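Local atomic coordinates of sister chromatid cohesion protein (Chaetomium thermophilum, PDB entry 5T8V), a protein that probably loads the cohesin ring onto chromatin, this piece being the helical-repeat C-terminal part of the Scc2 loader. Residues A[259-264]-A[307-312]; A[302-307]-A[409-414]; A[313-318]-A[529-534]. All coordinates share one frame; numbering follows the deposited sequence.

Contact 1 (A[259-264]-A[307-312]); sequences DMICQI and SALIMR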
loop_
_atom_site.group_PDB
_atom_site.type_symbol
_atom_site.label_atom_id
_atom_site.label_comp_id
_atom_site.label_asym_id
_atom_site.label_seq_id
_atom_site.Cartn_x
_atom_site.Cartn_y
_atom_site.Cartn_z
ATOM N N ASP A 259 9.554 -29.544 -34.134
ATOM C CA ASP A 259 10.855 -29.832 -34.733
ATOM C C ASP A 259 10.970 -29.203 -36.114
ATOM O O ASP A 259 11.987 -28.579 -36.445
ATOM C CB ASP A 259 11.073 -31.343 -34.813
ATOM C CG ASP A 259 11.282 -31.975 -33.451
ATOM O OD1 ASP A 259 11.187 -31.248 -32.439
ATOM O OD2 ASP A 259 11.535 -33.196 -33.393
ATOM N N MET A 260 9.929 -29.347 -36.935
ATOM C CA MET A 260 9.980 -28.813 -38.293
ATOM C C MET A 260 10.134 -27.297 -38.282
ATOM O O MET A 260 10.953 -26.739 -39.024
ATOM C CB MET A 260 8.719 -29.223 -39.056
ATOM C CG MET A 260 8.777 -28.927 -40.545
ATOM S SD MET A 260 7.325 -29.510 -41.437
ATOM C CE MET A 260 7.522 -31.284 -41.304
ATOM N N ILE A 261 9.358 -26.610 -37.441
ATOM C CA ILE A 261 9.432 -25.152 -37.395
ATOM C C ILE A 261 10.799 -24.703 -36.900
ATOM O O ILE A 261 11.348 -23.708 -37.384
ATOM C CB ILE A 261 8.303 -24.577 -36.522
ATOM C CG1 ILE A 261 6.939 -24.921 -37.124
ATOM C CG2 ILE A 261 8.458 -23.056 -36.397
ATOM C CD1 ILE A 261 5.757 -24.518 -36.261
ATOM N N CYS A 262 11.363 -25.404 -35.915
ATOM C CA CYS A 262 12.712 -25.074 -35.468
ATOM C C CYS A 262 13.718 -25.247 -36.597
ATOM O O CYS A 262 14.646 -24.441 -36.746
ATOM C CB CYS A 262 13.101 -25.936 -34.271
ATOM S SG CYS A 262 12.225 -25.503 -32.765
ATOM N N GLN A 263 13.554 -26.295 -37.404
ATOM C CA GLN A 263 14.470 -26.516 -38.517
ATOM C C GLN A 263 14.385 -25.383 -39.531
ATOM O O GLN A 263 15.403 -24.781 -39.889
ATOM C CB GLN A 263 14.173 -27.860 -39.173
ATOM C CG GLN A 263 15.007 -28.982 -38.607
ATOM C CD GLN A 263 16.381 -29.034 -39.231
ATOM O OE1 GLN A 263 16.534 -29.494 -40.357
ATOM N NE2 GLN A 263 17.386 -28.556 -38.508
ATOM N N ILE A 264 13.176 -25.075 -40.004
ATOM C CA ILE A 264 13.013 -23.966 -40.943
ATOM C C ILE A 264 13.583 -22.684 -40.348
ATOM O O ILE A 264 14.282 -21.919 -41.026
ATOM C CB ILE A 264 11.529 -23.805 -41.323
ATOM C CG1 ILE A 264 11.013 -25.081 -41.996
ATOM C CG2 ILE A 264 11.336 -22.594 -42.241
ATOM C CD1 ILE A 264 9.518 -25.079 -42.271
ATOM N N SER A 307 4.154 -21.321 -26.402
ATOM C CA SER A 307 5.242 -20.912 -25.520
ATOM C C SER A 307 6.443 -21.836 -25.686
ATOM O O SER A 307 7.579 -21.379 -25.873
ATOM C CB SER A 307 4.765 -20.906 -24.067
ATOM O OG SER A 307 3.716 -19.972 -23.868
ATOM N N ALA A 308 6.201 -23.147 -25.633
ATOM C CA ALA A 308 7.281 -24.112 -25.810
ATOM C C ALA A 308 7.999 -23.898 -27.134
ATOM O O ALA A 308 9.233 -23.969 -27.199
ATOM C CB ALA A 308 6.730 -25.533 -25.726
ATOM N N LEU A 309 7.247 -23.632 -28.205
ATOM C CA LEU A 309 7.878 -23.434 -29.505
ATOM C C LEU A 309 8.711 -22.161 -29.519
ATOM O O LEU A 309 9.857 -22.168 -29.975
ATOM C CB LEU A 309 6.826 -23.394 -30.615
ATOM C CG LEU A 309 7.393 -23.070 -32.004
ATOM C CD1 LEU A 309 8.408 -24.123 -32.432
ATOM C CD2 LEU A 309 6.287 -22.947 -33.026
ATOM N N ILE A 310 8.147 -21.053 -29.038
ATOM C CA ILE A 310 8.895 -19.798 -28.961
ATOM C C ILE A 310 10.228 -20.025 -28.262
ATOM O O ILE A 310 11.300 -19.708 -28.795
ATOM C CB ILE A 310 8.057 -18.726 -28.241
ATOM C CG1 ILE A 310 6.861 -18.306 -29.104
ATOM C CG2 ILE A 310 8.914 -17.515 -27.865
ATOM C CD1 ILE A 310 7.221 -17.521 -30.358
ATOM N N MET A 311 10.178 -20.593 -27.056
ATOM C CA MET A 311 11.409 -20.811 -26.307
ATOM C C MET A 311 12.370 -21.703 -27.083
ATOM O O MET A 311 13.570 -21.413 -27.160
ATOM C CB MET A 311 11.085 -21.410 -24.941
ATOM C CG MET A 311 10.147 -20.535 -24.120
ATOM S SD MET A 311 9.650 -21.294 -22.572
ATOM C CE MET A 311 11.169 -21.141 -21.676
ATOM N N ARG A 312 11.857 -22.775 -27.691
ATOM C CA ARG A 312 12.706 -23.643 -28.502
ATOM C C ARG A 312 13.418 -22.854 -29.595
ATOM O O ARG A 312 14.622 -23.024 -29.815
ATOM C CB ARG A 312 11.875 -24.769 -29.116
ATOM C CG ARG A 312 11.585 -25.913 -28.163
ATOM C CD ARG A 312 11.153 -27.158 -28.918
ATOM N NE ARG A 312 12.200 -27.647 -29.809
ATOM C CZ ARG A 312 12.069 -28.703 -30.604
ATOM N NH1 ARG A 312 10.933 -29.387 -30.625
ATOM N NH2 ARG A 312 13.077 -29.075 -31.382
#
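Arg312 of helix 305-315 reaches across to Asp259 and Cys262 of helix 247-267, two neighbours in the helical-repeat array; the axes of the two short segments approach to 10.1 Å and are inclined by 31°. Following the arginine outward, CB rests on Cys262 SG at 3.7 Å. The chain then bends at chi3 (62°), which puts NE also 3.7 Å from Cys262 SG, and the sulfur ends up over one face of the guanidinium. Asp259 OD1 lies at the edge of that group, close to its plane, and takes a hydrogen bond of 2.6 Å from Arg312 NH1. NH2 adds a weak bond of 3.1 Å to that same Asp259 OD1; the carboxylate plane is turned 80° from the guanidinium, and a single oxygen takes both. Next to this salt bridge Leu309 CD2 packs 3.6 Å from Ile261 CD1, the two side chains crossing at about a right angle, with Ile279 of helix 272-282 touching both. An alanine at Arg312 would probably leave the Asp259 carboxylate without this cation and Cys262 SG without the guanidinium against it, CB contact remaining. The chemistry is thus split: an apolar patch holds the helices side by side, and an ion pair between a buried arginine and a partly exposed aspartate lies beside it.

Contact 2 (A[302-307]-A[409-414]); sequences SIQPVS and VEDFIT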
loop_
_atom_site.group_PDB
_atom_site.type_symbol
_atom_site.label_atom_id
_atom_site.label_comp_id
_atom_site.label_asym_id
_atom_site.label_seq_id
_atom_site.Cartn_x
_atom_site.Cartn_y
_atom_site.Cartn_z
ATOM N N SER A 302 2.620 -27.451 -16.845
ATOM C CA SER A 302 2.032 -27.367 -18.173
ATOM C C SER A 302 2.134 -25.946 -18.701
ATOM O O SER A 302 1.949 -24.979 -17.955
ATOM C CB SER A 302 0.566 -27.810 -18.152
ATOM O OG SER A 302 0.437 -29.098 -17.575
ATOM N N ILE A 303 2.433 -25.832 -19.996
ATOM C CA ILE A 303 2.477 -24.561 -20.703
ATOM C C ILE A 303 1.705 -24.727 -22.003
ATOM O O ILE A 303 1.446 -25.841 -22.459
ATOM C CB ILE A 303 3.922 -24.098 -20.989
ATOM C CG1 ILE A 303 4.716 -25.225 -21.658
ATOM C CG2 ILE A 303 4.596 -23.646 -19.701
ATOM C CD1 ILE A 303 6.090 -24.815 -22.136
ATOM N N GLN A 304 1.328 -23.601 -22.596
ATOM C CA GLN A 304 0.694 -23.706 -23.902
ATOM C C GLN A 304 1.755 -23.962 -24.972
ATOM O O GLN A 304 2.866 -23.432 -24.884
ATOM C CB GLN A 304 -0.103 -22.444 -24.232
ATOM C CG GLN A 304 0.650 -21.144 -24.078
ATOM C CD GLN A 304 -0.166 -19.949 -24.529
ATOM O OE1 GLN A 304 -1.164 -20.093 -25.235
ATOM N NE2 GLN A 304 0.251 -18.758 -24.114
ATOM N N PRO A 305 1.441 -24.768 -25.992
ATOM C CA PRO A 305 2.497 -25.227 -26.910
ATOM C C PRO A 305 3.207 -24.102 -27.639
ATOM O O PRO A 305 4.395 -24.238 -27.961
ATOM C CB PRO A 305 1.734 -26.139 -27.880
ATOM C CG PRO A 305 0.340 -25.631 -27.852
ATOM C CD PRO A 305 0.102 -25.180 -26.443
ATOM N N VAL A 306 2.522 -22.992 -27.917
ATOM C CA VAL A 306 3.182 -21.871 -28.576
ATOM C C VAL A 306 4.337 -21.360 -27.723
ATOM O O VAL A 306 5.395 -20.994 -28.245
ATOM C CB VAL A 306 2.167 -20.755 -28.885
ATOM C CG1 VAL A 306 1.552 -20.211 -27.599
ATOM C CG2 VAL A 306 2.825 -19.641 -29.686
ATOM N N SER A 307 4.154 -21.321 -26.402
ATOM C CA SER A 307 5.242 -20.912 -25.520
ATOM C C SER A 307 6.443 -21.836 -25.686
ATOM O O SER A 307 7.579 -21.379 -25.873
ATOM C CB SER A 307 4.765 -20.906 -24.067
ATOM O OG SER A 307 3.716 -19.972 -23.868
ATOM N N VAL A 409 4.058 -14.572 -20.349
ATOM C CA VAL A 409 4.821 -14.314 -19.133
ATOM C C VAL A 409 4.590 -15.426 -18.119
ATOM O O VAL A 409 5.534 -15.918 -17.494
ATOM C CB VAL A 409 4.463 -12.931 -18.557
ATOM C CG1 VAL A 409 5.116 -12.725 -17.192
ATOM C CG2 VAL A 409 4.909 -11.837 -19.515
ATOM N N GLU A 410 3.338 -15.848 -17.948
ATOM C CA GLU A 410 3.045 -16.910 -16.989
ATOM C C GLU A 410 3.799 -18.188 -17.338
ATOM O O GLU A 410 4.409 -18.822 -16.466
ATOM C CB GLU A 410 1.539 -17.164 -16.936
ATOM C CG GLU A 410 0.756 -16.080 -16.209
ATOM C CD GLU A 410 -0.739 -16.334 -16.220
ATOM O OE1 GLU A 410 -1.419 -15.869 -17.160
ATOM O OE2 GLU A 410 -1.232 -17.009 -15.291
ATOM N N ASP A 411 3.780 -18.580 -18.614
ATOM C CA ASP A 411 4.483 -19.798 -19.009
ATOM C C ASP A 411 5.990 -19.657 -18.816
ATOM O O ASP A 411 6.652 -20.591 -18.346
ATOM C CB ASP A 411 4.154 -20.148 -20.457
ATOM C CG ASP A 411 2.764 -20.725 -20.610
ATOM O OD1 ASP A 411 1.914 -20.470 -19.732
ATOM O OD2 ASP A 411 2.520 -21.439 -21.604
ATOM N N PHE A 412 6.552 -18.499 -19.172
ATOM C CA PHE A 412 7.983 -18.285 -18.978
ATOM C C PHE A 412 8.357 -18.389 -17.504
ATOM O O PHE A 412 9.364 -19.012 -17.154
ATOM C CB PHE A 412 8.392 -16.920 -19.538
ATOM C CG PHE A 412 8.114 -16.748 -21.011
ATOM C CD1 PHE A 412 7.979 -17.844 -21.846
ATOM C CD2 PHE A 412 7.991 -15.481 -21.559
ATOM C CE1 PHE A 412 7.724 -17.679 -23.196
ATOM C CE2 PHE A 412 7.739 -15.310 -22.906
ATOM C CZ PHE A 412 7.604 -16.409 -23.724
ATOM N N ILE A 413 7.559 -17.778 -16.626
ATOM C CA ILE A 413 7.792 -17.906 -15.189
ATOM C C ILE A 413 7.759 -19.373 -14.783
ATOM O O ILE A 413 8.623 -19.849 -14.037
ATOM C CB ILE A 413 6.755 -17.088 -14.398
ATOM C CG1 ILE A 413 6.833 -15.599 -14.759
ATOM C CG2 ILE A 413 6.947 -17.288 -12.898
ATOM C CD1 ILE A 413 8.084 -14.899 -14.311
ATOM N N THR A 414 6.754 -20.110 -15.259
ATOM C CA THR A 414 6.653 -21.525 -14.919
ATOM C C THR A 414 7.939 -22.267 -15.258
ATOM O O THR A 414 8.385 -23.134 -14.498
ATOM C CB THR A 414 5.462 -22.155 -15.645
ATOM O OG1 THR A 414 4.244 -21.622 -15.113
ATOM C CG2 THR A 414 5.455 -23.676 -15.487
#
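Asp411 and Ser307 turn toward each other through similar first torsions: CG of Asp411 stands anti to its carbonyl carbon (chi1 -75°), and OG of Ser307 does the same on its own residue (chi1 -62°). Asp411 CG is thereby set facing the place where the chain passes from strand 302-303 into helix 305-315, and OD2 of the carboxylate lies there. The backbone N of Gln304 donates to Asp411 OD2 at 2.7 Å, on the syn side of the carboxylate. Ser307 OG donates to the same Asp411 OD2 at 3.0 Å, but from above the carboxylate plane, 43° out of it. Two donors therefore grip one buried oxygen from different directions.

Gln304 is the N-cap residue of helix 305-315, so the carboxylate lies at the positive end of that helix, which would probably steady its negative charge. The strand leading in belongs to a small antiparallel hairpin, Ile303 pairing through its backbone with Phe295; helix 402-414 packs against the point where hairpin gives way to helix. From the stretch before the hairpin's first strand, Arg293 makes a salt bridge through NE to Asp411 OD1, giving the second oxygen a partner too, which probably limits rotation of the carboxylate.

Hydrocarbon closes in on the charged group. Ile303 CG2 lies 3.6 Å from Asp411 CG, while Gln304 CB stands 3.8 Å from Asp411 OD2. One helical turn farther along, the methyl Thr414 CG2 comes within 4.3 Å of Ile303 CG2; Thr414 OG1 meanwhile donates to Glu410 O at 3.1 Å, reaching that carbonyl from the face opposite to Thr414 N. Beyond the serine, Ser307 CB touches the Phe412 ring obliquely, 4.5 Å from CE1, and the Phe412 side chain also touches Leu427 and Leu428 of helix 423-440.

Contact 3 (A[313-318]-A[529-534]); sequences LVQTSA and LSSAMT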
loop_
_atom_site.group_PDB
_atom_site.type_symbol
_atom_site.label_atom_id
_atom_site.label_comp_id
_atom_site.label_asym_id
_atom_site.label_seq_id
_atom_site.Cartn_x
_atom_site.Cartn_y
_atom_site.Cartn_z
ATOM N N LEU A 313 12.683 -21.989 -30.297
ATOM C CA LEU A 313 13.301 -21.148 -31.316
ATOM C C LEU A 313 14.390 -20.275 -30.714
ATOM O O LEU A 313 15.426 -20.036 -31.346
ATOM C CB LEU A 313 12.244 -20.277 -31.999
ATOM C CG LEU A 313 11.125 -20.988 -32.763
ATOM C CD1 LEU A 313 10.255 -19.966 -33.480
ATOM C CD2 LEU A 313 11.682 -21.999 -33.745
ATOM N N VAL A 314 14.176 -19.788 -29.490
ATOM C CA VAL A 314 15.215 -18.991 -28.847
ATOM C C VAL A 314 16.446 -19.838 -28.546
ATOM O O VAL A 314 17.569 -19.322 -28.551
ATOM C CB VAL A 314 14.668 -18.323 -27.573
ATOM C CG1 VAL A 314 15.785 -17.589 -26.826
ATOM C CG2 VAL A 314 13.546 -17.363 -27.925
ATOM N N GLN A 315 16.274 -21.137 -28.283
ATOM C CA GLN A 315 17.415 -21.980 -27.928
ATOM C C GLN A 315 18.075 -22.641 -29.131
ATOM O O GLN A 315 19.161 -23.212 -28.981
ATOM C CB GLN A 315 17.013 -23.075 -26.931
ATOM C CG GLN A 315 15.788 -22.764 -26.109
ATOM C CD GLN A 315 15.701 -23.573 -24.834
ATOM O OE1 GLN A 315 15.308 -23.057 -23.787
ATOM N NE2 GLN A 315 16.039 -24.853 -24.917
ATOM N N THR A 316 17.460 -22.587 -30.315
ATOM C CA THR A 316 18.125 -23.094 -31.511
ATOM C C THR A 316 19.335 -22.259 -31.904
ATOM O O THR A 316 20.075 -22.662 -32.808
ATOM C CB THR A 316 17.153 -23.146 -32.697
ATOM O OG1 THR A 316 16.550 -21.858 -32.894
ATOM C CG2 THR A 316 16.074 -24.194 -32.469
ATOM N N SER A 317 19.554 -21.115 -31.248
ATOM C CA SER A 317 20.656 -20.229 -31.612
ATOM C C SER A 317 21.973 -20.987 -31.723
ATOM O O SER A 317 22.747 -20.770 -32.662
ATOM C CB SER A 317 20.772 -19.107 -30.583
ATOM O OG SER A 317 19.537 -18.427 -30.452
ATOM N N ALA A 318 22.245 -21.878 -30.772
ATOM C CA ALA A 318 23.444 -22.702 -30.821
ATOM C C ALA A 318 23.334 -23.845 -31.822
ATOM O O ALA A 318 24.291 -24.615 -31.963
ATOM C CB ALA A 318 23.749 -23.262 -29.431
ATOM N N LEU A 529 15.879 -31.036 -25.969
ATOM C CA LEU A 529 16.825 -31.155 -24.865
ATOM C C LEU A 529 18.252 -30.869 -25.322
ATOM O O LEU A 529 19.034 -30.253 -24.587
ATOM C CB LEU A 529 16.718 -32.550 -24.246
ATOM C CG LEU A 529 16.945 -32.693 -22.739
ATOM C CD1 LEU A 529 16.025 -31.786 -21.926
ATOM C CD2 LEU A 529 16.734 -34.142 -22.333
ATOM N N SER A 530 18.610 -31.297 -26.535
ATOM C CA SER A 530 19.948 -31.012 -27.044
ATOM C C SER A 530 20.122 -29.532 -27.353
ATOM O O SER A 530 21.223 -28.991 -27.197
ATOM C CB SER A 530 20.230 -31.853 -28.286
ATOM O OG SER A 530 19.323 -31.541 -29.324
ATOM N N SER A 531 19.055 -28.860 -27.789
ATOM C CA SER A 531 19.122 -27.414 -27.962
ATOM C C SER A 531 19.335 -26.724 -26.621
ATOM O O SER A 531 20.167 -25.817 -26.499
ATOM C CB SER A 531 17.847 -26.904 -28.634
ATOM O OG SER A 531 16.748 -26.953 -27.739
ATOM N N ALA A 532 18.588 -27.143 -25.596
ATOM C CA ALA A 532 18.817 -26.608 -24.259
ATOM C C ALA A 532 20.262 -26.820 -23.831
ATOM O O ALA A 532 20.881 -25.930 -23.230
ATOM C CB ALA A 532 17.861 -27.260 -23.261
ATOM N N MET A 533 20.823 -27.987 -24.150
ATOM C CA MET A 533 22.198 -28.280 -23.759
ATOM C C MET A 533 23.184 -27.348 -24.455
ATOM O O MET A 533 24.048 -26.754 -23.805
ATOM C CB MET A 533 22.529 -29.740 -24.059
ATOM C CG MET A 533 22.270 -30.663 -22.887
ATOM S SD MET A 533 22.946 -32.306 -23.139
ATOM C CE MET A 533 21.643 -33.063 -24.105
ATOM N N THR A 534 23.080 -27.208 -25.778
ATOM C CA THR A 534 24.003 -26.317 -26.478
ATOM C C THR A 534 23.871 -24.884 -25.970
ATOM O O THR A 534 24.878 -24.196 -25.747
ATOM C CB THR A 534 23.764 -26.376 -27.989
ATOM O OG1 THR A 534 22.401 -26.044 -28.282
ATOM C CG2 THR A 534 24.073 -27.761 -28.527
#
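Gln315 is extended beyond CG and lays the NE2 end of its amide against Ala532, with NE2 3.4 Å from Ala532 CB. Gln315 NE2 also comes near Ala532 N, but both are donors, so no hydrogen bond joins them. The other end of the amide does the polar work: Gln315 OE1 accepts from the backbone N of Ala423, which fixes how the amide is turned. Ser531 comes in beside the glutamine stem, its OG 4.0 Å from Gln315 CB and 3.6 Å from Gln315 NE2. That hydroxyl, too, has its stronger partner elsewhere, bonding back to Gln528 O within its own helix.

In fold terms, residues 313-318, toward the C-terminal side of helix 305-315, run up against the early turns of the long helix 527-550, joining parts of the helical-repeat array more than two hundred residues apart in sequence. Residues 320-345 are absent from the model, and Ser317 and Ala318 are poorly ordered, so the Ala318 side of this contact is less certain than the glutamine.

There the orientation is simple. Thr534 presents OG1 and CB to Ala318, whose methyl CB lies 3.3 Å from Thr534 OG1. The threonine's chi1 of 57° sets OG1 between its backbone N and carbonyl carbon, where it also donates to Ser531 O at 2.9 Å. Two hydroxyls on the other segment fold back in a similar way: Thr316 OG1 donates to Leu313 O at 2.6 Å, tilted 31° from the carbonyl plane, and Ser317 OG donates to Val314 O at 2.9 Å from above its plane. Thr316 meanwhile rests on Cys262 and Phe265 of helix 247-267, and Ser317 on Thr374, Ala375 and Asn378 of helix 357-391.

All three contacts use helix 305-315, taking it in order from its entry (contact 2) through its middle (contact 1) to its end (contact 3). Contacts 1 and 2 are buried and share Ser307; their centres lie about 14 Å apart, and they meet where Met311 packs on Phe412 and Ala308 on Ile303. Contact 3 is only partly buried, yet it abuts contact 1 through Leu313 and Thr316 against Cys262. Contacts 2 and 3 do not touch, their nearest atoms being about 7 Å apart. The chemistry shifts accordingly: mixed apolar and ionic at contact 1, a carboxylate bonded at a helix start at contact 2, and at contact 3 packing of glutamine, serine, threonine and two alanines without hydrogen bonds across.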